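Local coordinates for Thiol:disulfide interchange protein (Proteus mirabilis, PDB 4OD7), which probably acts as a periplasmic disulfide oxidoreductase of the thioredoxin family, passing disulfide bonds to proteins that are folding, at residues P91-G96 against T111-A116; F28-P33 against K71-A76; W77-A82 against D124-S129; Q101-R104 against D108-T111. The protein carries 1 engineered substitution. All coordinates share one frame; numbering follows the deposited sequence.

Contact 1 (P91-G96 against T111-A116)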
# COMPACT_ATOMS: atom_id res chain seq x y z
N PRO A 91 -1.61 11.28 -3.87
CA PRO A 91 -2.90 11.95 -3.70
C PRO A 91 -3.67 12.16 -5.01
O PRO A 91 -4.90 11.99 -5.06
CB PRO A 91 -2.50 13.26 -3.05
CG PRO A 91 -1.23 12.98 -2.39
CD PRO A 91 -0.53 12.07 -3.26
N ALA A 92 -2.95 12.49 -6.08
CA ALA A 92 -3.57 12.77 -7.40
C ALA A 92 -4.16 11.53 -8.08
O ALA A 92 -5.17 11.60 -8.80
CB ALA A 92 -2.54 13.45 -8.38
N LEU A 93 -3.54 10.38 -7.82
CA LEU A 93 -4.00 9.15 -8.40
C LEU A 93 -5.24 8.69 -7.67
O LEU A 93 -6.19 8.25 -8.29
CB LEU A 93 -2.91 8.11 -8.31
CG LEU A 93 -1.69 8.33 -9.23
CD1 LEU A 93 -0.67 7.36 -8.85
CD2 LEU A 93 -1.99 8.22 -10.71
N PHE A 94 -5.23 8.79 -6.36
CA PHE A 94 -6.47 8.50 -5.61
C PHE A 94 -7.59 9.43 -6.06
O PHE A 94 -8.68 9.00 -6.37
CB PHE A 94 -6.27 8.67 -4.10
CG PHE A 94 -5.75 7.46 -3.40
CD1 PHE A 94 -6.48 6.30 -3.34
CD2 PHE A 94 -4.53 7.50 -2.75
CE1 PHE A 94 -5.98 5.18 -2.67
CE2 PHE A 94 -4.03 6.39 -2.08
CZ PHE A 94 -4.76 5.23 -2.04
N LYS A 95 -7.29 10.72 -6.15
CA LYS A 95 -8.28 11.70 -6.55
C LYS A 95 -8.83 11.42 -7.94
O LYS A 95 -10.04 11.44 -8.15
CB LYS A 95 -7.67 13.10 -6.46
CG LYS A 95 -8.57 14.16 -6.99
CD LYS A 95 -7.94 15.51 -7.04
CE LYS A 95 -8.84 16.41 -7.88
NZ LYS A 95 -10.23 16.45 -7.36
N GLY A 96 -7.95 11.15 -8.89
CA GLY A 96 -8.38 10.95 -10.25
C GLY A 96 -9.18 9.70 -10.40
O GLY A 96 -10.05 9.64 -11.22
N THR A 111 -0.88 11.84 -17.94
CA THR A 111 -1.21 13.26 -17.70
C THR A 111 -1.16 13.57 -16.23
O THR A 111 -0.72 14.63 -15.86
CB THR A 111 -2.59 13.66 -18.22
OG1 THR A 111 -2.62 13.52 -19.65
CG2 THR A 111 -2.88 15.08 -17.87
N THR A 112 -1.63 12.65 -15.39
CA THR A 112 -1.60 12.82 -13.94
C THR A 112 -0.20 13.01 -13.35
O THR A 112 0.04 13.92 -12.57
CB THR A 112 -2.25 11.59 -13.25
OG1 THR A 112 -3.56 11.38 -13.78
CG2 THR A 112 -2.32 11.75 -11.72
N PHE A 113 0.73 12.16 -13.77
CA PHE A 113 2.13 12.28 -13.37
C PHE A 113 2.68 13.66 -13.80
O PHE A 113 3.27 14.36 -12.99
CB PHE A 113 2.95 11.16 -13.96
CG PHE A 113 2.90 9.88 -13.14
CD1 PHE A 113 4.00 9.46 -12.40
CD2 PHE A 113 1.75 9.13 -13.05
CE1 PHE A 113 3.95 8.29 -11.64
CE2 PHE A 113 1.72 7.93 -12.30
CZ PHE A 113 2.80 7.54 -11.59
N ILE A 114 2.44 14.04 -15.06
CA ILE A 114 2.94 15.32 -15.58
C ILE A 114 2.37 16.53 -14.81
O ILE A 114 3.11 17.45 -14.49
CB ILE A 114 2.63 15.48 -17.10
CG1 ILE A 114 3.41 14.44 -17.93
CG2 ILE A 114 2.93 16.90 -17.57
CD1 ILE A 114 2.96 14.30 -19.37
N ASN A 115 1.08 16.50 -14.45
CA ASN A 115 0.52 17.58 -13.63
C ASN A 115 1.01 17.61 -12.18
O ASN A 115 0.97 18.64 -11.53
CB ASN A 115 -0.96 17.44 -13.61
CG ASN A 115 -1.56 17.97 -14.81
OD1 ASN A 115 -1.11 18.97 -15.35
ND2 ASN A 115 -2.57 17.27 -15.31
N ALA A 116 1.51 16.47 -11.71
CA ALA A 116 2.18 16.38 -10.41
C ALA A 116 3.69 16.71 -10.52
O ALA A 116 4.46 16.36 -9.62
CB ALA A 116 1.99 14.99 -9.82
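Helices 86-99 and 106-115 come nearest where A92 faces T112, with 6.8 Å between the two CA atoms. The axes of 91-96 and 111-115 approach to 10.0 Å and cross at 137°, so the two helices run in roughly opposed directions at a steep tilt. At P91 and A92 the first helix is kinked, because neither backbone N bonds to the preceding turn.

T112 and L93 carry the packing about equally, T112 through its methyl. CG2 stands anti to the backbone N (chi1, measured to OG1, is -55°), which sends the methyl across to the other helix, where it meets A92 CB at 3.8 Å and L93 CD2 at 3.7 Å. The hydroxyl on the other branch is turned back along its own helix and bonds to the carbonyl of D108, so the polar end is satisfied while the apolar end packs.

Both helices belong to the all-helical insertion that interrupts the thioredoxin fold in DsbA proteins, and this contact pairs two of its members. Deeper in, L93 leans over with the same CD2 branch, which approaches F113 CE2 at 4.0 Å. This methyl is thus shared between the T112 methyl and the F113 ring, which it meets at a slant. The inner neighbours come from helix 70-83: M73 touches L93, whereas A76, V79 and A80 touch F113. The F113 ring also meets that of Y123, their planes about 60° apart.

Contact 2 (F28-P33 against K71-A76). Engineered in segment 28-33: S32 (natural residue Cys).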
# COMPACT_ATOMS: atom_id res chain seq x y z
N PHE A 28 -2.32 -2.22 -1.29
CA PHE A 28 -3.38 -1.23 -1.48
C PHE A 28 -3.82 -1.19 -2.92
O PHE A 28 -3.19 -1.77 -3.78
CB PHE A 28 -2.90 0.16 -1.00
CG PHE A 28 -2.06 0.91 -2.02
CD1 PHE A 28 -2.60 1.99 -2.74
CD2 PHE A 28 -0.73 0.57 -2.26
CE1 PHE A 28 -1.82 2.68 -3.65
CE2 PHE A 28 0.02 1.26 -3.18
CZ PHE A 28 -0.53 2.33 -3.85
N SER A 29 -4.89 -0.46 -3.16
CA SER A 29 -5.36 -0.14 -4.49
C SER A 29 -5.82 1.32 -4.53
O SER A 29 -6.48 1.82 -3.59
CB SER A 29 -6.52 -1.06 -4.91
OG SER A 29 -7.05 -0.68 -6.17
N PHE A 30 -5.49 2.01 -5.61
CA PHE A 30 -5.97 3.36 -5.81
C PHE A 30 -7.46 3.37 -6.02
O PHE A 30 -8.10 4.39 -5.85
CB PHE A 30 -5.30 3.99 -6.99
CG PHE A 30 -3.92 4.46 -6.71
CD1 PHE A 30 -3.71 5.53 -5.81
CD2 PHE A 30 -2.82 3.87 -7.33
CE1 PHE A 30 -2.44 6.02 -5.55
CE2 PHE A 30 -1.54 4.34 -7.07
CZ PHE A 30 -1.35 5.41 -6.15
N TYR A 31 -8.02 2.21 -6.33
CA TYR A 31 -9.47 2.07 -6.51
C TYR A 31 -10.29 1.86 -5.25
O TYR A 31 -11.47 2.09 -5.25
CB TYR A 31 -9.74 0.89 -7.43
CG TYR A 31 -9.51 1.16 -8.89
CD1 TYR A 31 -10.49 1.78 -9.65
CD2 TYR A 31 -8.32 0.80 -9.52
CE1 TYR A 31 -10.32 1.99 -10.99
CE2 TYR A 31 -8.15 1.03 -10.88
CZ TYR A 31 -9.15 1.63 -11.59
OH TYR A 31 -9.05 1.88 -12.93
N SER A 32 -9.62 1.50 -4.17
CA SER A 32 -10.22 1.09 -2.94
C SER A 32 -10.59 2.30 -2.03
O SER A 32 -9.73 3.07 -1.61
CB SER A 32 -9.24 0.14 -2.24
OG SER A 32 -9.47 0.05 -0.87
N PRO A 33 -11.90 2.47 -1.73
CA PRO A 33 -12.21 3.55 -0.81
C PRO A 33 -11.60 3.33 0.55
O PRO A 33 -11.17 4.27 1.17
CB PRO A 33 -13.75 3.53 -0.76
CG PRO A 33 -14.16 2.88 -1.99
CD PRO A 33 -13.11 1.87 -2.30
N LYS A 71 -4.25 -3.22 -13.20
CA LYS A 71 -2.90 -3.59 -13.49
C LYS A 71 -2.13 -2.41 -14.10
O LYS A 71 -0.93 -2.27 -13.90
CB LYS A 71 -2.94 -4.84 -14.35
CG LYS A 71 -3.28 -4.65 -15.78
CD LYS A 71 -3.16 -5.96 -16.54
CE LYS A 71 -3.93 -5.92 -17.86
NZ LYS A 71 -5.41 -5.77 -17.67
N GLU A 72 -2.84 -1.52 -14.77
CA GLU A 72 -2.22 -0.33 -15.30
C GLU A 72 -1.84 0.57 -14.17
O GLU A 72 -0.88 1.32 -14.28
CB GLU A 72 -3.11 0.34 -16.35
CG GLU A 72 -3.17 -0.52 -17.58
CD GLU A 72 -4.16 -1.66 -17.52
OE1 GLU A 72 -4.84 -1.87 -16.52
OE2 GLU A 72 -4.11 -2.48 -18.43
N MET A 73 -2.62 0.51 -13.08
CA MET A 73 -2.36 1.33 -11.92
C MET A 73 -1.25 0.76 -11.09
O MET A 73 -0.53 1.49 -10.43
CB MET A 73 -3.65 1.49 -11.11
CG MET A 73 -4.64 2.46 -11.82
SD MET A 73 -4.14 4.15 -12.08
CE MET A 73 -4.09 4.73 -10.41
N THR A 74 -1.10 -0.55 -11.14
CA THR A 74 0.05 -1.18 -10.52
C THR A 74 1.36 -0.76 -11.17
O THR A 74 2.32 -0.50 -10.48
CB THR A 74 -0.07 -2.70 -10.57
OG1 THR A 74 -1.18 -3.09 -9.77
CG2 THR A 74 1.18 -3.40 -10.08
N ARG A 75 1.36 -0.64 -12.50
CA ARG A 75 2.54 -0.13 -13.22
C ARG A 75 2.79 1.36 -12.89
O ARG A 75 3.92 1.74 -12.68
CB ARG A 75 2.38 -0.33 -14.72
CG ARG A 75 3.62 0.13 -15.54
CD ARG A 75 3.51 -0.44 -16.96
NE ARG A 75 3.68 -1.90 -17.01
CZ ARG A 75 4.84 -2.52 -17.07
NH1 ARG A 75 5.99 -1.85 -17.12
NH2 ARG A 75 4.86 -3.83 -17.09
N ALA A 76 1.73 2.16 -12.80
CA ALA A 76 1.81 3.56 -12.37
C ALA A 76 2.50 3.66 -11.03
O ALA A 76 3.33 4.53 -10.80
CB ALA A 76 0.41 4.17 -12.27
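The turn at 28-33 approaches helix 70-83 most closely where F30 faces M73, with CA atoms 7.4 Å apart. M73 supplies the whole helix side of the packing. Its chain folds back at both chi2 (-63°) and chi3 (-67°), and the bent thioether lays two of its carbons against two different rings. The terminal methyl CE sits beside the root of the F30 side chain, 3.4 Å from CD2 and 3.7 Å from CB, while CG lies 3.9 Å from Y31 CE2. M73 runs at about a right angle to both aromatic side chains.

F30 is held from another side by F28, whose CE1 rests over the centre of the F30 ring, 3.6 Å above its plane. Helix 86-99 adds L93 and S90 to this packing. The Y31 hydroxyl bonds to the backbone N of L69. The turn itself is stiffened within 28-33: S29 OG accepts from Y31 N at 3.1 Å in an ST turn, and S32 N bonds to S29 O to close a type I beta turn.

The last residue of the turn, S32, an engineered replacement of the natural cysteine, caps helix 33-41 through OG to the backbone N of C35, and OG also bonds an acidic side chain of the bound peptide. This geometry belongs to the thioredoxin-fold active site, where the redox-active CXXC motif begins at the N terminus of a helix.

Contact 3 (W77-A82 against D124-S129)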
# COMPACT_ATOMS: atom_id res chain seq x y z
N TRP A 77 2.14 2.78 -10.11
CA TRP A 77 2.72 2.85 -8.80
C TRP A 77 4.21 2.48 -8.88
O TRP A 77 5.03 3.08 -8.21
CB TRP A 77 2.00 1.94 -7.82
CG TRP A 77 2.55 2.03 -6.40
CD1 TRP A 77 3.06 1.03 -5.67
CD2 TRP A 77 2.63 3.20 -5.58
NE1 TRP A 77 3.44 1.47 -4.45
CE2 TRP A 77 3.18 2.81 -4.36
CE3 TRP A 77 2.26 4.54 -5.75
CZ2 TRP A 77 3.39 3.71 -3.31
CZ3 TRP A 77 2.46 5.43 -4.69
CH2 TRP A 77 3.03 5.01 -3.50
N ALA A 78 4.54 1.49 -9.70
CA ALA A 78 5.95 1.15 -9.98
C ALA A 78 6.72 2.38 -10.55
O ALA A 78 7.87 2.54 -10.27
CB ALA A 78 6.06 -0.03 -10.92
N VAL A 79 6.10 3.13 -11.46
CA VAL A 79 6.72 4.35 -11.99
C VAL A 79 6.94 5.35 -10.86
O VAL A 79 7.97 6.02 -10.80
CB VAL A 79 5.87 4.96 -13.12
CG1 VAL A 79 6.41 6.34 -13.53
CG2 VAL A 79 5.85 4.02 -14.31
N ALA A 80 5.95 5.48 -9.97
CA ALA A 80 6.04 6.43 -8.88
C ALA A 80 7.23 6.10 -7.98
O ALA A 80 7.93 7.01 -7.51
CB ALA A 80 4.77 6.44 -8.09
N ILE A 81 7.41 4.80 -7.71
CA ILE A 81 8.53 4.28 -6.93
C ILE A 81 9.83 4.56 -7.66
O ILE A 81 10.78 5.04 -7.05
CB ILE A 81 8.41 2.81 -6.63
CG1 ILE A 81 7.17 2.58 -5.73
CG2 ILE A 81 9.68 2.27 -5.97
CD1 ILE A 81 6.78 1.17 -5.64
N ALA A 82 9.88 4.22 -8.94
CA ALA A 82 11.10 4.39 -9.71
C ALA A 82 11.55 5.86 -9.78
O ALA A 82 12.77 6.14 -9.80
CB ALA A 82 10.93 3.81 -11.13
N ASP A 124 8.18 8.74 -19.76
CA ASP A 124 8.21 7.87 -20.94
C ASP A 124 9.36 6.89 -20.94
O ASP A 124 9.24 5.80 -21.50
CB ASP A 124 8.25 8.70 -22.21
CG ASP A 124 6.95 9.46 -22.47
OD1 ASP A 124 5.90 9.05 -21.89
OD2 ASP A 124 7.00 10.45 -23.27
N ALA A 125 10.46 7.32 -20.33
CA ALA A 125 11.65 6.48 -20.19
C ALA A 125 11.40 5.37 -19.17
O ALA A 125 11.70 4.21 -19.40
CB ALA A 125 12.84 7.32 -19.77
N ALA A 126 10.76 5.75 -18.08
CA ALA A 126 10.55 4.84 -16.96
C ALA A 126 9.46 3.78 -17.22
O ALA A 126 9.62 2.67 -16.77
CB ALA A 126 10.21 5.66 -15.68
N ILE A 127 8.37 4.12 -17.90
CA ILE A 127 7.13 3.34 -17.83
C ILE A 127 7.31 1.87 -18.29
O ILE A 127 6.69 0.98 -17.71
CB ILE A 127 5.99 4.00 -18.63
CG1 ILE A 127 4.71 3.21 -18.45
CG2 ILE A 127 6.36 4.15 -20.12
CD1 ILE A 127 3.54 3.84 -19.05
N ASN A 128 8.16 1.61 -19.29
CA ASN A 128 8.43 0.23 -19.70
C ASN A 128 9.91 -0.15 -19.48
O ASN A 128 10.43 -1.10 -20.06
CB ASN A 128 8.05 0.04 -21.14
CG ASN A 128 6.56 0.17 -21.36
OD1 ASN A 128 5.76 -0.50 -20.71
ND2 ASN A 128 6.18 1.08 -22.24
N SER A 129 10.54 0.55 -18.56
CA SER A 129 11.91 0.24 -18.19
C SER A 129 12.00 -1.09 -17.47
O SER A 129 11.04 -1.55 -16.90
CB SER A 129 12.48 1.37 -17.31
OG SER A 129 11.82 1.46 -16.08
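V79 of helix 70-83 packs against A126 and I127 at the end of helix 120-126, inside the helical insertion of the DsbA thioredoxin fold. The backbones are nearest at V79 and I127, whose CA atoms lie 5.9 Å apart.

At the start of 124-129, D124 faces elsewhere and forms a salt bridge with R110 of helix 106-115. A126 is the first residue to meet V79: its CB lies 4.4 Å from CG1, the branch placed anti to the backbone N of V79 (chi1 172°). The other branch serves I127. Although the side chain of I127 starts off away from helix 70-83, V79 CG2 packs against its backbone, 3.8 Å from CA. I127 therefore contributes mainly the base of the residue, and its carbonyl O is bonded by R75 NH1, a second tie from the same helix one turn earlier.

N128 continues the type I beta turn that runs from A126 to S129 and swings the chain into helix 130-145. S129 is the N-cap of that helix, its OG receiving the backbone N of V132. The same hydroxyl donates back across the turn, so that A126 O is gripped twice, by S129 N at 2.9 Å and by S129 OG at 2.6 Å; the hydroxyl approaches with a C=O...OG angle of 130°, tilted 17° from the carbonyl plane.

Contact 4 (Q101-R104 against D108-T111)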
# COMPACT_ATOMS: atom_id res chain seq x y z
N GLN A 101 -12.97 10.89 -11.01
CA GLN A 101 -13.05 9.89 -12.06
C GLN A 101 -12.62 10.47 -13.40
O GLN A 101 -13.23 10.25 -14.43
CB GLN A 101 -14.45 9.30 -12.16
CG GLN A 101 -14.80 8.43 -10.99
CD GLN A 101 -15.26 9.22 -9.80
OE1 GLN A 101 -15.39 10.44 -9.87
NE2 GLN A 101 -15.49 8.54 -8.69
N SER A 102 -11.52 11.19 -13.36
CA SER A 102 -10.96 11.76 -14.53
C SER A 102 -9.92 10.83 -15.22
O SER A 102 -9.56 11.04 -16.38
CB SER A 102 -10.32 13.08 -14.17
OG SER A 102 -9.60 12.98 -12.97
N ILE A 103 -9.49 9.79 -14.49
CA ILE A 103 -8.50 8.85 -15.00
C ILE A 103 -9.26 7.74 -15.65
O ILE A 103 -9.79 6.87 -14.98
CB ILE A 103 -7.54 8.33 -13.91
CG1 ILE A 103 -6.74 9.51 -13.37
CG2 ILE A 103 -6.62 7.26 -14.48
CD1 ILE A 103 -5.88 9.18 -12.18
N ARG A 104 -9.29 7.81 -16.99
CA ARG A 104 -10.04 6.93 -17.86
C ARG A 104 -9.19 5.99 -18.67
O ARG A 104 -9.65 4.95 -19.09
CB ARG A 104 -10.74 7.81 -18.89
CG ARG A 104 -11.63 8.87 -18.35
CD ARG A 104 -11.64 10.01 -19.34
NE ARG A 104 -12.58 11.03 -18.93
CZ ARG A 104 -13.70 11.31 -19.58
NH1 ARG A 104 -14.03 10.66 -20.69
NH2 ARG A 104 -14.50 12.25 -19.11
N ASP A 108 -4.34 9.17 -19.45
CA ASP A 108 -4.71 9.94 -18.28
C ASP A 108 -3.79 9.71 -17.08
O ASP A 108 -3.54 10.59 -16.28
CB ASP A 108 -6.13 9.62 -17.90
CG ASP A 108 -7.12 10.08 -18.91
OD1 ASP A 108 -6.83 11.05 -19.66
OD2 ASP A 108 -8.20 9.50 -18.93
N ILE A 109 -3.33 8.48 -16.91
CA ILE A 109 -2.34 8.21 -15.88
C ILE A 109 -1.10 9.05 -16.15
O ILE A 109 -0.62 9.77 -15.29
CB ILE A 109 -1.98 6.74 -15.81
CG1 ILE A 109 -3.25 5.92 -15.62
CG2 ILE A 109 -1.03 6.51 -14.66
CD1 ILE A 109 -3.06 4.43 -15.55
N ARG A 110 -0.61 8.99 -17.38
CA ARG A 110 0.51 9.83 -17.81
C ARG A 110 0.28 11.32 -17.55
O ARG A 110 1.15 11.99 -16.97
CB ARG A 110 0.77 9.58 -19.29
CG ARG A 110 1.93 10.35 -19.86
CD ARG A 110 2.20 9.90 -21.25
NE ARG A 110 3.35 10.60 -21.81
CZ ARG A 110 3.27 11.77 -22.43
NH1 ARG A 110 2.11 12.41 -22.50
NH2 ARG A 110 4.36 12.33 -22.94
N THR A 111 -0.88 11.84 -17.94
CA THR A 111 -1.21 13.26 -17.70
C THR A 111 -1.16 13.57 -16.23
O THR A 111 -0.72 14.63 -15.86
CB THR A 111 -2.59 13.66 -18.22
OG1 THR A 111 -2.62 13.52 -19.65
CG2 THR A 111 -2.88 15.08 -17.87
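This is a short-range surface contact, in which the loop leaving helix 86-99 is fastened to the first turn of helix 106-115 through R104 and D108. The key bond is polar: R104 N donates to D108 OD2 at 2.8 Å, with an N-H...O angle of 151°, and the carboxylate receives it on the anti lone pair, away from its other oxygen. With CG of D108 anti to its own carbonyl carbon (chi1 -67°), the carboxylate is carried back over the loop that precedes the helix.

The side chain of R104 passes the same oxygen with its apolar stem, CB lying 3.1 Å from OD2. Its head is not paired with the acid: NE stays 4.6 Å from OD2, and the guanidinium and carboxylate planes are turned 84° apart, though the opposite charges probably still attract. S102 O also lies near OD2, at 3.3 Å, two acceptors with no bond between them.

Beneath this polar layer I103 supplies the apolar part. Its CG2 branch meets I109 CG1 at 3.8 Å, the two side chains crossing at about a right angle, and its CA rests against D108 CB.

From the first turn, D108 OD2 also reaches back weakly to the backbone N of S105, the residue just before the helix, as in one half of a capping box. The contact thus closes a tight helix-loop-helix connection within the DsbA helical insertion.

From the N terminus, contact 2 closes first, bringing the active-site turn after strand 24-28 against helix 70-83 and so joining the thioredoxin core to the helical insertion. Contact 3 opens just after it on the same helix and closes the widest loop within the insertion, ending before helix 130-145. Contact 1 is nested inside that loop and pairs helices 86-99 and 106-115; contact 4, smaller still, closes the connection between them and shares T111 with contact 1. The contacts also touch in space: I109 packs on M73 and A76, and I103 CD1 lies 3.6 Å from T112 OG1.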